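PDB 6SCE: uncharacterized protein from Thermus thermophilus HB8, which is a Type III CRISPR defence DNA nuclease activated by cyclic oligoadenylate, which probably binds at its CARF domains. Local coordinates for residues K90-A93 with V94-L97; N245-A248 with R249-W253; L319-T322 with P323-S327; H508-A511 with H512-K516. All coordinates share one frame; numbering follows the deposited sequence. Where two conformers were deposited one is given.

Contact 1 of 4, residues K90-A93 with V94-L97; sequences KYWA and VRFL. With nucleotides of chain B.
Arg95 lays its side chain alongside the rings of Tyr91 and Trp92, one helical turn back. All three stand on the first turns of helix 90-100, the helix of the beta-alpha-beta unit that runs from strand 81-84 to strand 105-111. The parallel core and strand order of its sheet are consistent with the Rossmann-like fold of CARF domains. Aliphatic carbons of Arg95 pass over one face of the Tyr91 ring, and CD comes to 3.4 Å from Tyr91 CZ. The bend at chi3 (61°) then turns the guanidinium across the end of the phenol. There Arg95 NH1 gives a hydrogen bond to Tyr91 OH of 3.1 Å. It is not straight: the N-H...O angle is 136°, and the oxygen lies out of the guanidinium plane. The same nitrogen is 3.5 Å from Trp92 CH2. The indole and guanidinium planes are 23° apart, and Trp92 CZ3 lies over one guanidinium face, near its rim. Phe96 meets the benzo side of the indole obliquely, with Trp92 CE3 3.7 Å from Phe96 CE1. It also packs edge-to-face on Tyr37. Backbone hydrogen bonds from Val94, Arg95, Phe96 and Leu97 to the carbonyls four residues earlier hold the turns together. Val94 and Ala93 face helix 384-393. The start of the helix grips the ligand. Lys90 NZ is hydrogen-bonded to the carbonyls of Asn380 and Gly382. The Lys90 amide points at the phosphate of A1 of chain B, 3.0 Å from N to OP1, and Lys90 NZ gives OP2 a hydrogen bond of 2.7 Å.

Contact 2 of 4, residues N245-A248 with R249-W253; sequences NVFA and RWRAW
Val246 and Trp250 make the apolar part of this contact, one turn apart on helix 240-257. Val246 CG1 sits over one face of the indole, 3.4 Å from Trp250 CZ2. It lies toward the rim, and the two side chains point the same way. Phe247 crosses Trp250 at about a right angle, with the Trp250 CE3 corner at the edge of the phenyl ring. Phe247 also takes part in a CH-pi contact. Arg251 CG lies over the Phe247 face, 4.0 Å from the ring centroid and 17° off its normal. The Arg251 chain bends at chi2 (-75°) and chi3, which carries its CD on to 3.7 Å from Phe247 CZ.

Polar contacts gather round Arg249. One face of its guanidinium lies over the backbone at Asn245 and Val246. A water in the guanidinium plane accepts from Arg249 NH1 at 2.9 Å and from Asn245 ND2 at 3.3 Å. Arg249 NH2 has a salt bridge to Glu242, and Trp250 NE1 donates to Asp203. Backbone hydrogen bonds run from Arg249, Trp250, Arg251 and Ala252 to the carbonyls four residues earlier.

Trp250 and Val246 turn inward, against Leu235 of helix 232-236. Arg251 and Ala248 are on the solvent side. This is the packing of an amphipathic helix, here leading into strand 260-262 of the six-stranded mixed sheet.

Contact 3 of 4, residues L319-T322 with P323-S327; sequences LLTT and PEMES. With nucleotides of chain B.
Thr322 and Glu324 cross at a slant beside the adenine of A3 of chain B. They sit in the turn between strand 316-321 and helix 326-338, part of a beta-alpha-beta unit in a Rossmann-like sheet. In such folds ligands commonly bind at the strand-to-helix turns.

The polar contacts read the base edge. Thr322 OG1 donates to A3 N1 at 2.7 Å. The A3 N6 amino group gives Glu324 OE1 a hydrogen bond of 3.0 Å, and the same oxygen forms a salt bridge with Arg114. The other carboxylate oxygen, Glu324 OE2, packs 3.2 Å from Thr322 CB. A backbone hydrogen bond closes the turn, from Met325 N to Thr322 O at 2.9 Å, with the donor 53° above the carbonyl plane.

Van der Waals contacts come from Met325, a selenomethionine at the N-cap position of the helix. Its CB packs 3.3 Å from Thr321 OG1, and the two side chains cross at about a right angle. That hydroxyl is hydrogen-bonded to Val298 O. The Met325 chain bends at chi2 (-76°) and runs out to the base, where its CE lies 3.6 Å from A3 C4.

Contact 4 of 4, residues H508-A511 with H512-K516; sequences HLNA and HLAPK
This is a local contact along the last turns of helix 499-513, where the helix gives way to a 3-10 turn and then a loop. It lies in the C-terminal part of the chain. Backbone hydrogen bonds carry most of it. His512 N donates to His508 O, and Leu513 N donates to Leu509 O at 2.8 Å, nearly in line with the carbonyl. Ala514 N reaches Asn510 O at 2.9 Å.

The next residue breaks the series. Pro515 has no N-H to give to Ala511 O. Instead its ring packs against that oxygen, with Pro515 CD at 3.1 Å. A weak hydrogen bond of 2.7 Å from Lys516 N to Leu513 O follows in the 3-10 turn.

Side chains meet each other only at a distance. Leu509 CB and Leu513 CD1 are 4.4 Å apart on the buried face of the helix. Side-chain carbons come closer to carbonyls: Leu513 CG lies 3.3 Å from Leu509 O. His512 CB packs 3.4 Å from His508 O. The His512 ring leads off the helix, with CG anti to the backbone N (chi1 176°).

Both histidines have acidic partners: His508 NE2 is hydrogen-bonded to Glu454, and His512 NE2 is hydrogen-bonded to Glu624. The two leucines pack on Phe546 of strand 541-548. Leu509 and His512 also touch Leu623 of helix 623-627, so the helix end is packed against both a strand and a short helix.

How the contacts relate
The four contacts follow one another along the chain, and none touches another. Contacts 1 and 3 belong to two probably CARF-like domains, each built round a seven-stranded sheet of strand order 3-2-1-4-5-6-7. Contact 1 is on a helix beside its sheet, contact 3 at a strand end. Their centres are about 23 Å apart, and each holds a nucleotide of chain B, so both domains grip the ligand. Contact 2 is on helix 240-257, which leads to the last strand of the six-stranded sheet between them in sequence; its nearest atoms are about 8 Å from contact 3. Contact 4, about 37 Å from contacts 1 and 3 between centres, is beside the C-terminal sheet, probably of the nuclease part.

Contact 1 of 4, residues K90-A93 with V94-L97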
# COMPACT_ATOMS: atom_id res chain seq x y z
N LYS A 90 -3.62 -11.15 -6.96
CA LYS A 90 -4.86 -11.90 -6.81
C LYS A 90 -5.48 -12.30 -8.17
O LYS A 90 -6.22 -13.28 -8.26
CB LYS A 90 -5.87 -11.11 -5.95
CG LYS A 90 -5.30 -10.95 -4.54
CD LYS A 90 -6.15 -10.16 -3.56
CE LYS A 90 -6.22 -8.69 -3.82
NZ LYS A 90 -5.36 -7.83 -2.96
N TYR A 91 -5.17 -11.53 -9.21
CA TYR A 91 -5.54 -11.86 -10.56
C TYR A 91 -5.20 -13.31 -10.91
O TYR A 91 -6.02 -14.00 -11.48
CB TYR A 91 -4.84 -10.89 -11.51
CG TYR A 91 -4.96 -11.25 -12.97
CD1 TYR A 91 -6.08 -10.89 -13.74
CD2 TYR A 91 -3.93 -11.95 -13.61
CE1 TYR A 91 -6.17 -11.23 -15.09
CE2 TYR A 91 -4.01 -12.29 -14.94
CZ TYR A 91 -5.12 -11.92 -15.68
OH TYR A 91 -5.15 -12.30 -17.02
N TRP A 92 -3.98 -13.74 -10.60
CA TRP A 92 -3.54 -15.07 -10.92
C TRP A 92 -4.15 -16.11 -10.01
O TRP A 92 -4.39 -17.20 -10.44
CB TRP A 92 -2.01 -15.15 -10.94
CG TRP A 92 -1.48 -14.59 -12.20
CD1 TRP A 92 -0.82 -13.39 -12.40
CD2 TRP A 92 -1.62 -15.19 -13.48
NE1 TRP A 92 -0.54 -13.25 -13.75
CE2 TRP A 92 -1.02 -14.35 -14.42
CE3 TRP A 92 -2.19 -16.39 -13.91
CZ2 TRP A 92 -0.96 -14.67 -15.79
CZ3 TRP A 92 -2.14 -16.71 -15.26
CH2 TRP A 92 -1.53 -15.84 -16.18
N ALA A 93 -4.44 -15.76 -8.75
CA ALA A 93 -5.20 -16.65 -7.90
C ALA A 93 -6.55 -16.96 -8.55
O ALA A 93 -7.00 -18.12 -8.59
CB ALA A 93 -5.40 -16.05 -6.53
N VAL A 94 -7.19 -15.93 -9.07
CA VAL A 94 -8.48 -16.15 -9.69
C VAL A 94 -8.38 -17.08 -10.90
O VAL A 94 -9.19 -18.01 -11.05
CB VAL A 94 -9.13 -14.83 -10.10
CG1 VAL A 94 -10.33 -15.07 -11.00
CG2 VAL A 94 -9.54 -14.04 -8.87
N ARG A 95 -7.40 -16.84 -11.75
CA ARG A 95 -7.20 -17.66 -12.96
C ARG A 95 -6.80 -19.10 -12.64
O ARG A 95 -7.35 -20.05 -13.21
CB ARG A 95 -6.19 -17.02 -13.87
CG ARG A 95 -6.77 -15.71 -14.43
CD ARG A 95 -6.07 -15.21 -15.63
NE ARG A 95 -6.15 -16.18 -16.72
CZ ARG A 95 -5.38 -16.14 -17.79
NH1 ARG A 95 -4.51 -15.16 -17.95
NH2 ARG A 95 -5.49 -17.10 -18.71
N PHE A 96 -5.89 -19.27 -11.68
CA PHE A 96 -5.52 -20.61 -11.22
C PHE A 96 -6.69 -21.32 -10.58
O PHE A 96 -6.85 -22.52 -10.77
CB PHE A 96 -4.35 -20.56 -10.24
CG PHE A 96 -3.02 -20.62 -10.90
CD1 PHE A 96 -2.70 -19.74 -11.93
CD2 PHE A 96 -2.06 -21.54 -10.49
CE1 PHE A 96 -1.47 -19.77 -12.54
CE2 PHE A 96 -0.83 -21.58 -11.12
CZ PHE A 96 -0.52 -20.68 -12.12
N LEU A 97 -7.52 -20.61 -9.81
CA LEU A 97 -8.64 -21.28 -9.17
C LEU A 97 -9.58 -21.85 -10.25
O LEU A 97 -10.06 -22.98 -10.11
CB LEU A 97 -9.42 -20.37 -8.28
CG LEU A 97 -10.67 -20.95 -7.62
CD1 LEU A 97 -10.34 -22.13 -6.72
CD2 LEU A 97 -11.37 -19.85 -6.84
P A B 1 -2.16 -7.83 -4.95
OP1 A B 1 -3.10 -8.41 -5.97
OP2 A B 1 -2.69 -7.69 -3.54
O5' A B 1 -0.86 -8.75 -4.97
C5' A B 1 0.01 -8.84 -3.84
C4' A B 1 1.40 -9.15 -4.34
O4' A B 1 1.96 -7.97 -4.98
C3' A B 1 2.37 -9.56 -3.23
O3' A B 1 2.47 -10.99 -3.24
C2' A B 1 3.66 -8.83 -3.62
O2' A B 1 4.45 -9.61 -4.49
C1' A B 1 3.14 -7.59 -4.32
N9 A B 1 2.82 -6.47 -3.42
C8 A B 1 1.68 -5.72 -3.45
N7 A B 1 1.68 -4.78 -2.54
C5 A B 1 2.90 -4.92 -1.89
C6 A B 1 3.49 -4.21 -0.82
N6 A B 1 2.89 -3.20 -0.20
N1 A B 1 4.72 -4.60 -0.42
C2 A B 1 5.30 -5.64 -1.05
N3 A B 1 4.83 -6.38 -2.05
C4 A B 1 3.61 -5.96 -2.43

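Contact 2 of 4, residues N245-A248 with R249-W253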
# COMPACT_ATOMS: atom_id res chain seq x y z
N ASN A 245 -2.75 17.71 23.14
CA ASN A 245 -2.21 18.10 21.83
C ASN A 245 -1.11 17.11 21.38
O ASN A 245 -1.08 16.71 20.21
CB ASN A 245 -1.61 19.49 21.88
CG ASN A 245 -2.66 20.58 22.08
OD1 ASN A 245 -3.85 20.31 22.02
ND2 ASN A 245 -2.21 21.80 22.29
N VAL A 246 -0.22 16.77 22.30
CA VAL A 246 0.91 15.88 22.01
C VAL A 246 0.40 14.52 21.58
O VAL A 246 0.84 13.98 20.55
CB VAL A 246 1.84 15.72 23.21
CG1 VAL A 246 2.85 14.59 22.96
CG2 VAL A 246 2.57 17.02 23.49
N PHE A 247 -0.54 13.99 22.36
CA PHE A 247 -1.11 12.69 22.08
C PHE A 247 -1.86 12.62 20.75
O PHE A 247 -1.75 11.61 20.01
CB PHE A 247 -2.07 12.28 23.18
CG PHE A 247 -2.51 10.87 23.07
CD1 PHE A 247 -1.56 9.85 23.04
CD2 PHE A 247 -3.85 10.54 22.95
CE1 PHE A 247 -1.95 8.52 22.91
CE2 PHE A 247 -4.25 9.21 22.82
CZ PHE A 247 -3.31 8.21 22.80
N ALA A 248 -2.61 13.67 20.45
CA ALA A 248 -3.32 13.77 19.18
C ALA A 248 -2.34 13.78 18.00
O ALA A 248 -2.62 13.18 16.96
CB ALA A 248 -4.19 15.04 19.15
N ARG A 249 -1.22 14.46 18.16
CA ARG A 249 -0.16 14.49 17.14
C ARG A 249 0.40 13.09 16.89
O ARG A 249 0.51 12.67 15.74
CB ARG A 249 0.96 15.43 17.53
CG ARG A 249 0.62 16.90 17.36
CD ARG A 249 1.86 17.77 17.42
NE ARG A 249 2.44 17.89 18.77
CZ ARG A 249 2.14 18.85 19.65
NH1 ARG A 249 1.20 19.76 19.38
NH2 ARG A 249 2.75 18.89 20.83
N TRP A 250 0.74 12.37 17.95
CA TRP A 250 1.21 10.96 17.84
C TRP A 250 0.20 10.04 17.17
O TRP A 250 0.55 9.21 16.30
CB TRP A 250 1.52 10.37 19.22
CG TRP A 250 2.60 11.07 19.97
CD1 TRP A 250 3.45 12.02 19.51
CD2 TRP A 250 2.95 10.83 21.32
NE1 TRP A 250 4.31 12.41 20.51
CE2 TRP A 250 4.03 11.68 21.63
CE3 TRP A 250 2.46 9.98 22.31
CZ2 TRP A 250 4.61 11.72 22.90
CZ3 TRP A 250 3.04 10.01 23.57
CH2 TRP A 250 4.11 10.86 23.84
N ARG A 251 -1.06 10.18 17.54
CA ARG A 251 -2.10 9.38 16.94
C ARG A 251 -2.22 9.68 15.43
O ARG A 251 -2.36 8.75 14.63
CB ARG A 251 -3.45 9.64 17.61
CG ARG A 251 -3.57 9.14 19.04
CD ARG A 251 -3.75 7.64 19.13
NE ARG A 251 -5.06 7.18 18.68
CZ ARG A 251 -5.40 5.90 18.50
NH1 ARG A 251 -4.53 4.92 18.74
NH2 ARG A 251 -6.63 5.59 18.09
N ALA A 252 -2.17 10.95 15.08
CA ALA A 252 -2.30 11.36 13.67
C ALA A 252 -1.10 10.84 12.86
O ALA A 252 -1.27 10.25 11.80
CB ALA A 252 -2.39 12.87 13.59
N TRP A 253 0.10 11.03 13.39
CA TRP A 253 1.30 10.50 12.76
C TRP A 253 1.27 8.98 12.59
O TRP A 253 1.61 8.47 11.52
CB TRP A 253 2.52 10.95 13.52
CG TRP A 253 2.69 12.43 13.56
CD1 TRP A 253 2.13 13.34 12.72
CD2 TRP A 253 3.47 13.18 14.50
NE1 TRP A 253 2.52 14.60 13.06
CE2 TRP A 253 3.34 14.54 14.15
CE3 TRP A 253 4.25 12.84 15.60
CZ2 TRP A 253 3.96 15.56 14.87
CZ3 TRP A 253 4.88 13.87 16.32
CH2 TRP A 253 4.74 15.20 15.95
O HOH W 1 0.87 21.96 21.26

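Contact 3 of 4, residues L319-T322 with P323-S327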
# COMPACT_ATOMS: atom_id res chain seq x y z
N LEU A 319 -19.47 -2.17 -0.88
CA LEU A 319 -18.14 -2.15 -0.31
C LEU A 319 -18.08 -3.07 0.90
O LEU A 319 -18.86 -2.89 1.83
CB LEU A 319 -17.74 -0.73 0.09
CG LEU A 319 -17.70 0.33 -1.00
CD1 LEU A 319 -17.44 1.71 -0.44
CD2 LEU A 319 -16.66 -0.05 -2.05
N LEU A 320 -17.19 -4.06 0.88
CA LEU A 320 -17.00 -4.97 2.00
C LEU A 320 -15.60 -4.91 2.52
O LEU A 320 -14.66 -4.89 1.75
CB LEU A 320 -17.30 -6.41 1.56
CG LEU A 320 -18.70 -6.74 1.07
CD1 LEU A 320 -18.83 -8.22 0.68
CD2 LEU A 320 -19.72 -6.39 2.12
N THR A 321 -15.45 -4.89 3.84
CA THR A 321 -14.13 -5.05 4.43
C THR A 321 -14.22 -5.52 5.88
O THR A 321 -15.29 -5.90 6.35
CB THR A 321 -13.25 -3.79 4.26
OG1 THR A 321 -11.87 -4.15 4.50
CG2 THR A 321 -13.68 -2.67 5.17
N THR A 322 -13.08 -5.55 6.53
CA THR A 322 -12.94 -6.06 7.86
C THR A 322 -13.04 -4.90 8.85
O THR A 322 -12.82 -3.72 8.53
CB THR A 322 -11.58 -6.75 8.05
OG1 THR A 322 -10.55 -5.84 7.64
CG2 THR A 322 -11.49 -8.00 7.23
N PRO A 323 -13.35 -5.24 10.10
CA PRO A 323 -13.49 -4.16 11.08
C PRO A 323 -12.24 -3.37 11.27
O PRO A 323 -12.32 -2.17 11.48
CB PRO A 323 -13.93 -4.90 12.37
CG PRO A 323 -13.81 -6.34 12.10
CD PRO A 323 -13.61 -6.57 10.64
N GLU A 324 -11.06 -3.99 11.16
CA GLU A 324 -9.81 -3.22 11.25
C GLU A 324 -9.58 -2.21 10.09
O GLU A 324 -8.70 -1.35 10.18
CB GLU A 324 -8.60 -4.15 11.43
CG GLU A 324 -8.36 -5.20 10.35
CD GLU A 324 -9.00 -6.55 10.66
OE1 GLU A 324 -8.33 -7.62 10.60
OE2 GLU A 324 -10.19 -6.56 10.97
N MSE A 325 -10.38 -2.28 9.03
CA MSE A 325 -10.30 -1.31 7.93
C MSE A 325 -11.49 -0.37 8.01
O MSE A 325 -11.88 0.24 7.00
CB MSE A 325 -10.30 -2.06 6.58
CG MSE A 325 -9.09 -2.93 6.27
SE MSE A 325 -7.59 -1.76 5.76
CE MSE A 325 -6.32 -3.25 5.52
N GLU A 326 -12.09 -0.20 9.20
CA GLU A 326 -13.27 0.66 9.31
C GLU A 326 -13.00 2.08 8.79
O GLU A 326 -13.81 2.62 8.07
CB GLU A 326 -13.81 0.70 10.74
CG GLU A 326 -15.00 1.64 10.90
CD GLU A 326 -14.57 3.07 11.20
OE1 GLU A 326 -13.45 3.27 11.73
OE2 GLU A 326 -15.35 4.00 10.92
N SER A 327 -11.88 2.69 9.15
CA SER A 327 -11.58 4.06 8.70
C SER A 327 -11.58 4.15 7.18
O SER A 327 -12.20 5.03 6.59
CB SER A 327 -10.21 4.53 9.20
OG SER A 327 -10.20 4.59 10.61
P A B 3 -2.77 -11.23 -0.05
OP1 A B 3 -3.67 -12.41 0.25
OP2 A B 3 -2.22 -11.24 -1.46
O5' A B 3 -3.57 -9.89 0.22
C5' A B 3 -2.95 -8.60 0.32
C4' A B 3 -4.06 -7.58 0.46
O4' A B 3 -4.77 -7.80 1.71
C3' A B 3 -3.62 -6.12 0.46
O3' A B 3 -4.44 -5.45 -0.47
C2' A B 3 -3.89 -5.69 1.91
O2' A B 3 -4.16 -4.31 2.05
C1' A B 3 -5.10 -6.55 2.25
N9 A B 3 -5.31 -6.73 3.67
C8 A B 3 -4.36 -7.11 4.59
N7 A B 3 -4.87 -7.23 5.81
C5 A B 3 -6.22 -6.95 5.65
C6 A B 3 -7.28 -6.92 6.57
N6 A B 3 -7.14 -7.24 7.85
N1 A B 3 -8.51 -6.63 6.07
C2 A B 3 -8.64 -6.35 4.77
N3 A B 3 -7.70 -6.34 3.81
C4 A B 3 -6.50 -6.65 4.33

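Contact 4 of 4, residues H508-A511 with H512-K516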
# COMPACT_ATOMS: atom_id res chain seq x y z
N HIS A 508 5.33 23.92 -15.63
CA HIS A 508 5.93 22.98 -16.56
C HIS A 508 5.35 21.57 -16.40
O HIS A 508 5.29 20.82 -17.37
CB HIS A 508 7.45 22.97 -16.42
CG HIS A 508 8.09 24.25 -16.86
ND1 HIS A 508 8.06 24.69 -18.17
CD2 HIS A 508 8.75 25.21 -16.16
CE1 HIS A 508 8.68 25.85 -18.26
NE2 HIS A 508 9.11 26.19 -17.06
N LEU A 509 4.94 21.21 -15.18
CA LEU A 509 4.25 19.91 -15.00
C LEU A 509 2.96 19.89 -15.76
O LEU A 509 2.63 18.91 -16.47
CB LEU A 509 3.98 19.61 -13.51
CG LEU A 509 5.22 19.14 -12.74
CD1 LEU A 509 4.93 19.08 -11.25
CD2 LEU A 509 5.74 17.79 -13.25
N ASN A 510 2.22 20.97 -15.63
CA ASN A 510 0.93 21.08 -16.27
C ASN A 510 1.05 21.04 -17.80
O ASN A 510 0.24 20.38 -18.47
CB ASN A 510 0.23 22.35 -15.84
CG ASN A 510 -1.08 22.55 -16.55
OD1 ASN A 510 -1.11 23.02 -17.69
ND2 ASN A 510 -2.16 22.19 -15.89
N ALA A 511 2.05 21.72 -18.36
CA ALA A 511 2.27 21.69 -19.81
C ALA A 511 2.63 20.27 -20.26
O ALA A 511 2.18 19.82 -21.31
CB ALA A 511 3.37 22.67 -20.23
N HIS A 512 3.43 19.57 -19.46
CA HIS A 512 3.82 18.22 -19.80
C HIS A 512 2.65 17.21 -19.67
O HIS A 512 2.51 16.31 -20.51
CB HIS A 512 5.00 17.78 -18.96
CG HIS A 512 5.40 16.36 -19.20
ND1 HIS A 512 5.17 15.36 -18.27
CD2 HIS A 512 5.97 15.76 -20.27
CE1 HIS A 512 5.61 14.21 -18.76
NE2 HIS A 512 6.09 14.42 -19.97
N LEU A 513 1.83 17.37 -18.64
CA LEU A 513 0.80 16.37 -18.30
C LEU A 513 -0.56 16.57 -18.99
O LEU A 513 -1.18 15.60 -19.44
CB LEU A 513 0.60 16.32 -16.79
CG LEU A 513 1.81 15.75 -16.03
CD1 LEU A 513 1.68 16.03 -14.54
CD2 LEU A 513 1.99 14.26 -16.31
N ALA A 514 -1.05 17.81 -19.03
CA ALA A 514 -2.37 18.09 -19.59
C ALA A 514 -2.59 17.47 -20.99
O ALA A 514 -3.56 16.75 -21.19
CB ALA A 514 -2.64 19.59 -19.61
N PRO A 515 -1.67 17.71 -21.94
CA PRO A 515 -1.79 17.01 -23.22
C PRO A 515 -2.06 15.51 -23.08
O PRO A 515 -2.81 14.95 -23.86
CB PRO A 515 -0.42 17.25 -23.87
CG PRO A 515 -0.00 18.59 -23.36
CD PRO A 515 -0.62 18.75 -21.99
N LYS A 516 -1.45 14.88 -22.07
CA LYS A 516 -1.54 13.43 -21.86
C LYS A 516 -2.64 12.99 -20.87
O LYS A 516 -2.67 11.83 -20.47
CB LYS A 516 -0.17 12.91 -21.40
CG LYS A 516 0.93 13.09 -22.44
CD LYS A 516 2.32 13.06 -21.84
CE LYS A 516 2.59 11.77 -21.09
NZ LYS A 516 4.01 11.67 -20.67